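Local coordinates for protein putative polysaccharide deacetylase (Bdellovibrio bacteriovorus HD100, PDB 5JP6) that probably removes acetyl groups from peptidoglycan sugars, as a zinc-binding carbohydrate esterase of family 4 with a NodB-type catalytic domain, at residues 183-187 with 336-342. The protein carries 1 engineered substitution. Numbering follows the deposited sequence.
Sequences YTDAI and DIQRRTA
The first turn of helix 183-193 meets the loop 336-338 and the opening turn of helix 339-354, with CA atoms 5.4 Å apart at Thr184 and Asp336 and 5.2 Å apart at Ile187 and Ala342. Thr184 OG1 gives a short hydrogen bond, 2.6 Å, to Asp336 OD2, arriving on the anti side of the carboxylate and 32° out of its plane; the same hydroxyl oxygen is also bonded to His180 N, which fixes its rotation. The Tyr183 ring lies beside the loop. Arg339 CB sits over one face, a CH-pi contact 3.8 Å from the ring centroid, while Ile337 O comes to 3.3 Å from Tyr183 CE2 at the rim. With CG anti to the backbone N (chi1 172°), the extended Arg339 chain runs past the ring and carries its guanidinium on to Glu94 and Asp118; the Tyr183 hydroxyl bonds Asn95. Deeper in, Ala342 CB packs 4.0 Å from Ala186 CB and 3.8 Å from Ile187 CG1, and Ile187 CD1 abuts Asp336 CB. The loop leaves strand 330-335, and helix 183-193 follows its parallel neighbour, strand 170-176, in the NodB sheet: Ile187 and Asp336 rest on Phe175, Ile337 touches zinc ligand Asp177, and helices 94-98 and 110-126 close over Tyr183 and Arg339 respectively.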
# COMPACT_ATOMS: atom_id res chain seq x y z
N TYR A 183 8.74 0.81 -4.97
CA TYR A 183 7.97 -0.43 -5.11
C TYR A 183 6.80 -0.30 -6.07
O TYR A 183 6.42 -1.28 -6.73
CB TYR A 183 7.47 -0.96 -3.78
CG TYR A 183 8.41 -0.86 -2.60
CD1 TYR A 183 9.79 -1.06 -2.69
CD2 TYR A 183 7.88 -0.63 -1.34
CE1 TYR A 183 10.60 -0.94 -1.57
CE2 TYR A 183 8.67 -0.52 -0.22
CZ TYR A 183 10.05 -0.68 -0.34
OH TYR A 183 10.84 -0.52 0.78
N THR A 184 6.22 0.89 -6.13
CA THR A 184 5.08 1.08 -6.97
C THR A 184 5.44 0.84 -8.44
O THR A 184 4.67 0.20 -9.17
CB THR A 184 4.47 2.50 -6.75
OG1 THR A 184 4.02 2.60 -5.40
CG2 THR A 184 3.31 2.74 -7.70
N ASP A 185 6.62 1.32 -8.87
CA ASP A 185 7.06 1.10 -10.24
C ASP A 185 7.21 -0.41 -10.50
O ASP A 185 6.91 -0.87 -11.58
CB ASP A 185 8.34 1.88 -10.56
CG ASP A 185 8.10 3.35 -10.71
OD1 ASP A 185 7.21 3.72 -11.47
OD2 ASP A 185 8.83 4.13 -10.00
N ALA A 186 7.70 -1.19 -9.53
CA ALA A 186 7.78 -2.65 -9.71
C ALA A 186 6.38 -3.26 -9.91
O ALA A 186 6.18 -4.10 -10.78
CB ALA A 186 8.48 -3.31 -8.54
N ILE A 187 5.42 -2.80 -9.12
CA ILE A 187 4.04 -3.25 -9.26
C ILE A 187 3.50 -2.85 -10.67
O ILE A 187 2.89 -3.67 -11.37
CB ILE A 187 3.18 -2.81 -8.06
CG1 ILE A 187 3.53 -3.66 -6.82
CG2 ILE A 187 1.70 -2.88 -8.42
CD1 ILE A 187 3.10 -3.07 -5.51
N ASP A 336 0.84 -0.94 -2.04
CA ASP A 336 1.98 -0.85 -2.98
C ASP A 336 3.21 -0.28 -2.22
O ASP A 336 4.31 -0.29 -2.77
CB ASP A 336 1.69 -0.12 -4.30
CG ASP A 336 1.12 1.26 -4.12
OD1 ASP A 336 0.21 1.40 -3.27
OD2 ASP A 336 1.57 2.21 -4.81
N ILE A 337 3.05 0.14 -0.97
CA ILE A 337 4.18 0.51 -0.11
C ILE A 337 4.81 -0.68 0.62
O ILE A 337 5.79 -0.52 1.36
CB ILE A 337 3.80 1.63 0.89
CG1 ILE A 337 2.72 1.17 1.86
CG2 ILE A 337 3.34 2.88 0.15
CD1 ILE A 337 2.57 2.03 3.07
N GLN A 338 4.26 -1.88 0.40
CA GLN A 338 4.78 -3.09 1.03
C GLN A 338 5.73 -3.77 0.01
O GLN A 338 5.30 -4.27 -1.03
CB GLN A 338 3.65 -4.05 1.39
CG GLN A 338 4.10 -5.20 2.28
CD GLN A 338 4.45 -4.70 3.70
OE1 GLN A 338 3.66 -4.06 4.42
NE2 GLN A 338 5.66 -4.94 4.08
N ARG A 339 7.02 -3.79 0.32
CA ARG A 339 8.00 -4.35 -0.61
C ARG A 339 7.65 -5.76 -1.03
O ARG A 339 7.70 -6.11 -2.22
CB ARG A 339 9.42 -4.30 -0.06
CG ARG A 339 10.36 -5.05 -0.96
CD ARG A 339 11.80 -4.77 -0.70
NE ARG A 339 12.61 -5.52 -1.66
CZ ARG A 339 13.92 -5.64 -1.60
NH1 ARG A 339 14.60 -5.01 -0.66
NH2 ARG A 339 14.54 -6.35 -2.52
N ARG A 340 7.25 -6.58 -0.06
CA ARG A 340 7.06 -8.00 -0.38
C ARG A 340 5.92 -8.20 -1.38
O ARG A 340 5.97 -9.10 -2.19
CB ARG A 340 6.81 -8.81 0.87
CG ARG A 340 6.91 -10.30 0.68
CD ARG A 340 6.86 -10.99 2.04
NE ARG A 340 7.81 -10.49 3.02
CZ ARG A 340 9.04 -10.97 3.26
NH1 ARG A 340 9.57 -11.92 2.52
NH2 ARG A 340 9.75 -10.47 4.24
N THR A 341 4.94 -7.30 -1.34
CA THR A 341 3.86 -7.34 -2.32
C THR A 341 4.38 -7.10 -3.74
O THR A 341 3.97 -7.82 -4.69
CB THR A 341 2.77 -6.35 -1.92
OG1 THR A 341 2.23 -6.76 -0.66
CG2 THR A 341 1.64 -6.26 -2.97
N ALA A 342 5.30 -6.15 -3.90
CA ALA A 342 5.93 -5.94 -5.22
C ALA A 342 6.75 -7.20 -5.60
O ALA A 342 6.73 -7.65 -6.77
CB ALA A 342 6.78 -4.68 -5.24